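Local coordinates for protein arginyl-trna synthetase (Thermus thermophilus, PDB 1IQ0) that probably attaches L-arginine to its cognate tRNA at the expense of ATP, as a monomeric class I aminoacyl-tRNA synthetase, at residues D151-A157 with E201-L207; K175-A180 with R218-Q223. The contacts are given in a common frame with arbitrary orientation. Residues are numbered along the deposited sequence.

Contact 1: residues D151-A157 with E201-L207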
ATOM      1  N   ASP A 151       5.967  15.789 -17.130  1.00 14.23           N
ATOM      2  CA  ASP A 151       5.705  17.153 -17.565  1.00 17.51           C
ATOM      3  C   ASP A 151       5.951  17.439 -19.044  1.00 18.51           C
ATOM      4  O   ASP A 151       5.749  18.564 -19.480  1.00 17.18           O
ATOM      5  CB  ASP A 151       6.520  18.139 -16.726  1.00 16.94           C
ATOM      6  CG  ASP A 151       8.007  17.957 -16.903  1.00 26.02           C
ATOM      7  OD1 ASP A 151       8.731  18.974 -16.904  1.00 28.19           O
ATOM      8  OD2 ASP A 151       8.450  16.795 -17.030  1.00 23.63           O
ATOM      9  N   THR A 152       6.381  16.437 -19.811  1.00 19.89           N
ATOM     10  CA  THR A 152       6.628  16.631 -21.237  1.00 19.98           C
ATOM     11  C   THR A 152       5.682  15.762 -22.057  1.00 19.27           C
ATOM     12  O   THR A 152       5.879  15.577 -23.259  1.00 20.57           O
ATOM     13  CB  THR A 152       8.078  16.243 -21.638  1.00 19.70           C
ATOM     14  OG1 THR A 152       8.259  14.831 -21.478  1.00 21.69           O
ATOM     15  CG2 THR A 152       9.086  16.973 -20.776  1.00 15.03           C
ATOM     16  N   GLY A 153       4.651  15.234 -21.411  1.00 15.19           N
ATOM     17  CA  GLY A 153       3.732  14.352 -22.113  1.00 16.81           C
ATOM     18  C   GLY A 153       2.716  15.032 -23.006  1.00 20.51           C
ATOM     19  O   GLY A 153       2.352  16.184 -22.791  1.00 20.69           O
ATOM     20  N   ARG A 154       2.259  14.304 -24.020  1.00 25.43           N
ATOM     21  CA  ARG A 154       1.263  14.827 -24.941  1.00 27.84           C
ATOM     22  C   ARG A 154       0.001  15.248 -24.192  1.00 25.49           C
ATOM     23  O   ARG A 154      -0.652  16.220 -24.571  1.00 26.14           O
ATOM     24  CB  ARG A 154       0.903  13.782 -25.999  1.00 30.20           C
ATOM     25  CG  ARG A 154      -0.214  14.245 -26.933  1.00 38.39           C
ATOM     26  CD  ARG A 154      -0.555  13.222 -28.005  1.00 43.91           C
ATOM     27  NE  ARG A 154       0.099  13.516 -29.278  1.00 49.37           N
ATOM     28  CZ  ARG A 154       1.396  13.352 -29.509  1.00 49.40           C
ATOM     29  NH1 ARG A 154       2.186  12.893 -28.550  1.00 52.33           N
ATOM     30  NH2 ARG A 154       1.904  13.642 -30.700  1.00 47.76           N
ATOM     31  N   GLN A 155      -0.349  14.523 -23.130  1.00 22.56           N
ATOM     32  CA  GLN A 155      -1.548  14.869 -22.369  1.00 24.81           C
ATOM     33  C   GLN A 155      -1.437  16.266 -21.768  1.00 22.54           C
ATOM     34  O   GLN A 155      -2.412  17.021 -21.765  1.00 20.63           O
ATOM     35  CB  GLN A 155      -1.817  13.831 -21.277  1.00 29.34           C
ATOM     36  CG  GLN A 155      -2.180  12.461 -21.836  1.00 33.76           C
ATOM     37  CD  GLN A 155      -3.265  12.540 -22.905  1.00 39.74           C
ATOM     38  OE1 GLN A 155      -4.397  12.947 -22.633  1.00 42.29           O
ATOM     39  NE2 GLN A 155      -2.915  12.157 -24.133  1.00 40.82           N
ATOM     40  N   ALA A 156      -0.255  16.614 -21.272  1.00 19.51           N
ATOM     41  CA  ALA A 156      -0.039  17.940 -20.700  1.00 19.38           C
ATOM     42  C   ALA A 156      -0.020  18.971 -21.832  1.00 22.14           C
ATOM     43  O   ALA A 156      -0.469  20.108 -21.668  1.00 22.78           O
ATOM     44  CB  ALA A 156       1.278  17.982 -19.941  1.00 11.31           C
ATOM     45  N   ALA A 157       0.511  18.579 -22.983  1.00 21.17           N
ATOM     46  CA  ALA A 157       0.561  19.495 -24.115  1.00 20.81           C
ATOM     47  C   ALA A 157      -0.859  19.821 -24.570  1.00 19.86           C
ATOM     48  O   ALA A 157      -1.168  20.964 -24.885  1.00 18.45           O
ATOM     49  CB  ALA A 157       1.353  18.875 -25.274  1.00  9.17           C
ATOM     50  N   GLU A 201       1.130  19.772 -31.749  1.00 27.35           N
ATOM     51  CA  GLU A 201       2.519  19.321 -31.857  1.00 27.69           C
ATOM     52  C   GLU A 201       3.486  20.465 -31.548  1.00 27.27           C
ATOM     53  O   GLU A 201       4.559  20.240 -30.980  1.00 28.15           O
ATOM     54  CB  GLU A 201       2.819  18.782 -33.264  1.00 35.69           C
ATOM     55  CG  GLU A 201       1.947  17.618 -33.712  1.00 43.78           C
ATOM     56  CD  GLU A 201       2.187  16.335 -32.924  1.00 48.26           C
ATOM     57  OE1 GLU A 201       1.423  15.368 -33.133  1.00 52.16           O
ATOM     58  OE2 GLU A 201       3.135  16.286 -32.109  1.00 49.30           O
ATOM     59  N   GLU A 202       3.108  21.685 -31.928  1.00 26.26           N
ATOM     60  CA  GLU A 202       3.948  22.854 -31.682  1.00 26.17           C
ATOM     61  C   GLU A 202       4.111  23.104 -30.189  1.00 23.69           C
ATOM     62  O   GLU A 202       5.189  23.482 -29.735  1.00 22.94           O
ATOM     63  CB  GLU A 202       3.359  24.104 -32.353  1.00 32.68           C
ATOM     64  CG  GLU A 202       3.627  24.191 -33.845  1.00 39.66           C
ATOM     65  CD  GLU A 202       3.075  25.460 -34.468  1.00 48.45           C
ATOM     66  OE1 GLU A 202       3.372  26.560 -33.950  1.00 54.08           O
ATOM     67  OE2 GLU A 202       2.347  25.359 -35.479  1.00 51.93           O
ATOM     68  N   VAL A 203       3.038  22.921 -29.424  1.00 26.80           N
ATOM     69  CA  VAL A 203       3.128  23.113 -27.983  1.00 25.28           C
ATOM     70  C   VAL A 203       3.912  21.949 -27.383  1.00 23.12           C
ATOM     71  O   VAL A 203       4.693  22.132 -26.450  1.00 24.49           O
ATOM     72  CB  VAL A 203       1.733  23.180 -27.324  1.00 22.42           C
ATOM     73  CG1 VAL A 203       1.875  23.172 -25.805  1.00 22.10           C
ATOM     74  CG2 VAL A 203       1.004  24.457 -27.775  1.00 18.27           C
ATOM     75  N   LEU A 204       3.722  20.757 -27.943  1.00 21.10           N
ATOM     76  CA  LEU A 204       4.412  19.569 -27.452  1.00 22.55           C
ATOM     77  C   LEU A 204       5.923  19.774 -27.572  1.00 20.03           C
ATOM     78  O   LEU A 204       6.682  19.398 -26.682  1.00 21.04           O
ATOM     79  CB  LEU A 204       4.007  18.334 -28.264  1.00 20.62           C
ATOM     80  CG  LEU A 204       3.863  16.981 -27.549  1.00 21.88           C
ATOM     81  CD1 LEU A 204       4.083  15.855 -28.569  1.00 14.68           C
ATOM     82  CD2 LEU A 204       4.844  16.855 -26.387  1.00 18.89           C
ATOM     83  N   HIS A 205       6.348  20.360 -28.689  1.00 21.51           N
ATOM     84  CA  HIS A 205       7.764  20.626 -28.930  1.00 18.96           C
ATOM     85  C   HIS A 205       8.305  21.585 -27.860  1.00 18.18           C
ATOM     86  O   HIS A 205       9.374  21.360 -27.296  1.00 20.14           O
ATOM     87  CB  HIS A 205       7.954  21.234 -30.327  1.00 19.27           C
ATOM     88  CG  HIS A 205       9.382  21.527 -30.674  1.00 24.58           C
ATOM     89  ND1 HIS A 205       9.862  22.811 -30.837  1.00 24.83           N
ATOM     90  CD2 HIS A 205      10.431  20.701 -30.902  1.00 20.61           C
ATOM     91  CE1 HIS A 205      11.146  22.761 -31.152  1.00 23.48           C
ATOM     92  NE2 HIS A 205      11.515  21.492 -31.198  1.00 24.84           N
ATOM     93  N   ALA A 206       7.566  22.655 -27.582  1.00 20.89           N
ATOM     94  CA  ALA A 206       7.998  23.610 -26.571  1.00 19.45           C
ATOM     95  C   ALA A 206       7.974  22.948 -25.193  1.00 20.86           C
ATOM     96  O   ALA A 206       8.838  23.200 -24.352  1.00 21.73           O
ATOM     97  CB  ALA A 206       7.091  24.849 -26.583  1.00 18.06           C
ATOM     98  N   LEU A 207       6.980  22.096 -24.967  1.00 20.40           N
ATOM     99  CA  LEU A 207       6.865  21.402 -23.696  1.00 20.33           C
ATOM    100  C   LEU A 207       8.087  20.499 -23.530  1.00 17.74           C
ATOM    101  O   LEU A 207       8.730  20.497 -22.476  1.00 18.98           O
ATOM    102  CB  LEU A 207       5.586  20.562 -23.664  1.00 19.39           C
ATOM    103  CG  LEU A 207       5.245  19.928 -22.313  1.00 18.23           C
ATOM    104  CD1 LEU A 207       4.807  21.015 -21.331  1.00 14.28           C
ATOM    105  CD2 LEU A 207       4.121  18.907 -22.501  1.00 15.90           C
TER
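Leu207 is the main bump of this contact. It projects from helix 201-207 into a hollow formed by the turn 151-153 and the first turn of the helix starting at Arg154. Its CG lies 3.2 Å from Asp151 O and its CD2 3.3 Å from Gly153 O, while the same CD2 reaches Ala156 CB and Ala157 CB, both at 3.9 Å. A branched leucine suits a hollow walled by backbone and two methyl groups. Gly153, the N-cap residue, presents only backbone here, and its carbonyl accepts the Ala157 amide (Ala157 N to Gly153 O 3.0 Å).

One turn back, Leu204 sends CD2 to 3.5 Å from Thr152 O. The small Ala157 lets the helices come close: its CB points at the partner, 3.8 Å from Leu204 CA, and Val203 CG1 flanks it at 4.4 Å from that CB. At the exposed margin, Arg154 reaches across with a long side chain. NH2 forms a salt bridge with Glu201 OE1 (3.0 Å), and Leu204 CD1 lies over one face of the guanidinium, so the arginine roofs the apolar part while its charge is met at the edge.

The turn follows strand 141-149, one of the parallel strands of the catalytic domain's mixed sheet. Asp151 hydrogen-bonds Ser241 of helix 240-245. Helix 197-208 lies against this turn and helix start, with Leu207 also touching Val216 of helix 213-229.

Contact 2: residues K175-A180 with R218-Q223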
ATOM      1  N   LYS A 175     -10.868  25.368  -8.553  1.00 31.15           N
ATOM      2  CA  LYS A 175      -9.657  24.584  -8.299  1.00 29.93           C
ATOM      3  C   LYS A 175      -8.948  24.503  -9.652  1.00 25.62           C
ATOM      4  O   LYS A 175      -9.514  24.026 -10.634  1.00 23.20           O
ATOM      5  CB  LYS A 175     -10.023  23.195  -7.778  1.00 26.55           C
ATOM      6  CG  LYS A 175      -8.832  22.404  -7.257  1.00 26.23           C
ATOM      7  CD  LYS A 175      -9.265  21.352  -6.242  1.00 26.02           C
ATOM      8  CE  LYS A 175      -8.108  20.430  -5.863  1.00 24.82           C
ATOM      9  NZ  LYS A 175      -7.777  19.464  -6.966  1.00 20.16           N
ATOM     10  N   TYR A 176      -7.713  24.976  -9.700  1.00 26.22           N
ATOM     11  CA  TYR A 176      -6.984  25.043 -10.956  1.00 25.82           C
ATOM     12  C   TYR A 176      -6.966  23.823 -11.868  1.00 25.00           C
ATOM     13  O   TYR A 176      -7.135  23.975 -13.081  1.00 24.54           O
ATOM     14  CB  TYR A 176      -5.555  25.531 -10.713  1.00 25.05           C
ATOM     15  CG  TYR A 176      -4.903  26.075 -11.967  1.00 26.87           C
ATOM     16  CD1 TYR A 176      -4.125  25.258 -12.787  1.00 27.70           C
ATOM     17  CD2 TYR A 176      -5.099  27.405 -12.359  1.00 24.04           C
ATOM     18  CE1 TYR A 176      -3.559  25.745 -13.960  1.00 28.53           C
ATOM     19  CE2 TYR A 176      -4.539  27.902 -13.529  1.00 27.64           C
ATOM     20  CZ  TYR A 176      -3.771  27.067 -14.327  1.00 28.22           C
ATOM     21  OH  TYR A 176      -3.219  27.549 -15.488  1.00 27.25           O
ATOM     22  N   ASP A 177      -6.783  22.623 -11.322  1.00 24.55           N
ATOM     23  CA  ASP A 177      -6.741  21.463 -12.193  1.00 20.19           C
ATOM     24  C   ASP A 177      -8.101  21.111 -12.773  1.00 20.33           C
ATOM     25  O   ASP A 177      -8.181  20.401 -13.782  1.00 20.26           O
ATOM     26  CB  ASP A 177      -6.072  20.258 -11.497  1.00 20.28           C
ATOM     27  CG  ASP A 177      -6.748  19.852 -10.201  1.00 24.17           C
ATOM     28  OD1 ASP A 177      -7.383  20.704  -9.542  1.00 24.11           O
ATOM     29  OD2 ASP A 177      -6.607  18.665  -9.835  1.00 19.90           O
ATOM     30  N   HIS A 178      -9.170  21.609 -12.154  1.00 25.09           N
ATOM     31  CA  HIS A 178     -10.516  21.374 -12.677  1.00 25.97           C
ATOM     32  C   HIS A 178     -10.710  22.319 -13.865  1.00 24.16           C
ATOM     33  O   HIS A 178     -11.344  21.973 -14.857  1.00 23.55           O
ATOM     34  CB  HIS A 178     -11.587  21.646 -11.616  1.00 22.66           C
ATOM     35  CG  HIS A 178     -11.824  20.487 -10.699  1.00 24.42           C
ATOM     36  ND1 HIS A 178     -10.998  20.198  -9.633  1.00 24.42           N
ATOM     37  CD2 HIS A 178     -12.768  19.518 -10.717  1.00 24.35           C
ATOM     38  CE1 HIS A 178     -11.423  19.100  -9.036  1.00 22.46           C
ATOM     39  NE2 HIS A 178     -12.495  18.666  -9.675  1.00 29.40           N
ATOM     40  N   PHE A 179     -10.156  23.518 -13.736  1.00 22.71           N
ATOM     41  CA  PHE A 179     -10.198  24.529 -14.787  1.00 25.96           C
ATOM     42  C   PHE A 179      -9.452  23.962 -16.008  1.00 25.71           C
ATOM     43  O   PHE A 179      -9.937  24.040 -17.139  1.00 23.50           O
ATOM     44  CB  PHE A 179      -9.515  25.804 -14.272  1.00 28.76           C
ATOM     45  CG  PHE A 179      -9.177  26.801 -15.340  1.00 32.52           C
ATOM     46  CD1 PHE A 179     -10.174  27.373 -16.126  1.00 32.72           C
ATOM     47  CD2 PHE A 179      -7.858  27.197 -15.536  1.00 33.73           C
ATOM     48  CE1 PHE A 179      -9.862  28.326 -17.089  1.00 30.24           C
ATOM     49  CE2 PHE A 179      -7.532  28.150 -16.498  1.00 32.22           C
ATOM     50  CZ  PHE A 179      -8.540  28.718 -17.279  1.00 30.89           C
ATOM     51  N   ALA A 180      -8.284  23.363 -15.765  1.00 26.60           N
ATOM     52  CA  ALA A 180      -7.489  22.770 -16.843  1.00 23.33           C
ATOM     53  C   ALA A 180      -8.239  21.600 -17.463  1.00 22.99           C
ATOM     54  O   ALA A 180      -8.249  21.434 -18.685  1.00 23.47           O
ATOM     55  CB  ALA A 180      -6.138  22.294 -16.306  1.00 16.90           C
ATOM     56  N   ARG A 218       1.549  24.521 -12.120  1.00 25.44           N
ATOM     57  CA  ARG A 218       0.310  25.099 -11.589  1.00 26.40           C
ATOM     58  C   ARG A 218      -0.756  24.027 -11.455  1.00 24.68           C
ATOM     59  O   ARG A 218      -1.493  23.990 -10.471  1.00 26.29           O
ATOM     60  CB  ARG A 218      -0.235  26.211 -12.494  1.00 30.00           C
ATOM     61  CG  ARG A 218       0.615  27.463 -12.546  1.00 37.52           C
ATOM     62  CD  ARG A 218      -0.104  28.583 -13.299  1.00 44.53           C
ATOM     63  NE  ARG A 218      -1.310  29.036 -12.602  1.00 47.64           N
ATOM     64  CZ  ARG A 218      -2.069  30.055 -13.000  1.00 49.67           C
ATOM     65  NH1 ARG A 218      -1.755  30.736 -14.097  1.00 47.38           N
ATOM     66  NH2 ARG A 218      -3.139  30.403 -12.297  1.00 50.80           N
ATOM     67  N   ILE A 219      -0.840  23.159 -12.456  1.00 21.69           N
ATOM     68  CA  ILE A 219      -1.816  22.085 -12.435  1.00 23.49           C
ATOM     69  C   ILE A 219      -1.438  21.076 -11.355  1.00 24.21           C
ATOM     70  O   ILE A 219      -2.296  20.643 -10.585  1.00 23.62           O
ATOM     71  CB  ILE A 219      -1.892  21.383 -13.808  1.00 22.33           C
ATOM     72  CG1 ILE A 219      -2.285  22.407 -14.883  1.00 20.15           C
ATOM     73  CG2 ILE A 219      -2.895  20.236 -13.761  1.00 19.50           C
ATOM     74  CD1 ILE A 219      -2.465  21.810 -16.275  1.00 13.59           C
ATOM     75  N   LEU A 220      -0.152  20.723 -11.283  1.00 21.44           N
ATOM     76  CA  LEU A 220       0.332  19.763 -10.291  1.00 22.30           C
ATOM     77  C   LEU A 220       0.056  20.211  -8.849  1.00 22.81           C
ATOM     78  O   LEU A 220      -0.317  19.398  -8.008  1.00 20.12           O
ATOM     79  CB  LEU A 220       1.837  19.501 -10.467  1.00 14.61           C
ATOM     80  CG  LEU A 220       2.473  18.654  -9.347  1.00 16.87           C
ATOM     81  CD1 LEU A 220       1.810  17.282  -9.287  1.00 15.12           C
ATOM     82  CD2 LEU A 220       3.969  18.519  -9.579  1.00 13.81           C
ATOM     83  N   LEU A 221       0.240  21.493  -8.559  1.00 22.11           N
ATOM     84  CA  LEU A 221      -0.015  21.987  -7.211  1.00 22.13           C
ATOM     85  C   LEU A 221      -1.466  21.735  -6.789  1.00 23.40           C
ATOM     86  O   LEU A 221      -1.722  21.358  -5.645  1.00 26.82           O
ATOM     87  CB  LEU A 221       0.328  23.476  -7.114  1.00 20.72           C
ATOM     88  CG  LEU A 221       1.843  23.754  -7.058  1.00 17.70           C
ATOM     89  CD1 LEU A 221       2.113  25.265  -7.109  1.00 20.58           C
ATOM     90  CD2 LEU A 221       2.416  23.166  -5.772  1.00 17.25           C
ATOM     91  N   ALA A 222      -2.406  21.923  -7.716  1.00 17.82           N
ATOM     92  CA  ALA A 222      -3.822  21.697  -7.429  1.00 15.54           C
ATOM     93  C   ALA A 222      -4.117  20.201  -7.292  1.00 19.27           C
ATOM     94  O   ALA A 222      -4.950  19.796  -6.483  1.00 18.00           O
ATOM     95  CB  ALA A 222      -4.699  22.315  -8.533  1.00 22.33           C
ATOM     96  N   GLN A 223      -3.438  19.374  -8.083  1.00 19.84           N
ATOM     97  CA  GLN A 223      -3.645  17.934  -7.981  1.00 18.53           C
ATOM     98  C   GLN A 223      -3.132  17.494  -6.618  1.00 19.25           C
ATOM     99  O   GLN A 223      -3.688  16.595  -5.991  1.00 22.52           O
ATOM    100  CB  GLN A 223      -2.846  17.176  -9.040  1.00 21.44           C
ATOM    101  CG  GLN A 223      -3.252  17.401 -10.472  1.00 25.03           C
ATOM    102  CD  GLN A 223      -2.363  16.610 -11.403  1.00 19.51           C
ATOM    103  OE1 GLN A 223      -1.143  16.673 -11.291  1.00 21.88           O
ATOM    104  NE2 GLN A 223      -2.962  15.855 -12.318  1.00 16.97           N
TER
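Lys175, at the N-cap position of helix 176-189, stretches its aliphatic chain past Ala222 and brings NZ to 2.9 Å from Ala222 O, a hydrogen bond to a main-chain carbonyl of the opposite helix. The same NZ forms a salt bridge with Asp177 OD1 (2.9 Å) and another with Asp406, so a long, positively charged side chain gathers several acceptors at one point.

Tyr176 points at the partner helix and uses its ring in two ways. Arg218 lies over one face, with its NH2 3.1 Å from Tyr176 CE2, while Ile219 CG1 meets the ring edge, 3.7 Å from CE1. Trp170 adds an edge-to-face contact to the tyrosine. The CB of Tyr176 rests 4.0 Å from Ala222 CB, where a methyl group leaves room for the aromatic residue.

Asp177 stands nearest the other backbone, its CA 5.0 Å from that of Ile219. Its CB packs 3.9 Å from Ile219 CG2, and its OD1 lies 3.3 Å from Ala222 CB. A turn later, Ala180 offers only a methyl, which receives Ile219 CD1 at 3.7 Å from its CB.

Both helices belong to the helical insertion between strands 141-149 and 236-239 of the class I catalytic domain, where Gln223 NE2 hydrogen-bonds the backbone carbonyls of Asn113 and Lys116. The short axes approach to 8.4 Å and cross at -123°, a spacing that the small Ala180 and Ala222 suit. Chemically, an apolar centre is flanked by Arg218 over the ring and by buried Asp177, its charge compensated by Lys175, whose ammonium also ties one helix start to the other backbone.

Contacts 1 and 2 have centres about 17 Å apart; their nearest atoms are about 6 Å apart, and they do not touch. Their segments alternate along the chain, 151-157, 175-180, 201-207 and 218-223, so the two pairings cross in sequence within one helical region following strand 141-149 of the catalytic domain. The successive helices 154-165, 176-189, 197-208 and 213-229 supply them. Helix 154-165 also joins the two neighbourhoods, since its Thr159 touches Ile219 of contact 2. The 'HIGH' region lies close to both: Gln223 hydrogen-bonds the backbone carbonyls of Asn113 and Lys116, and Gln155 touches Asn113. Both contacts involve helices bordering this region, consistent with a helical insertion packed beside the class I signature motif.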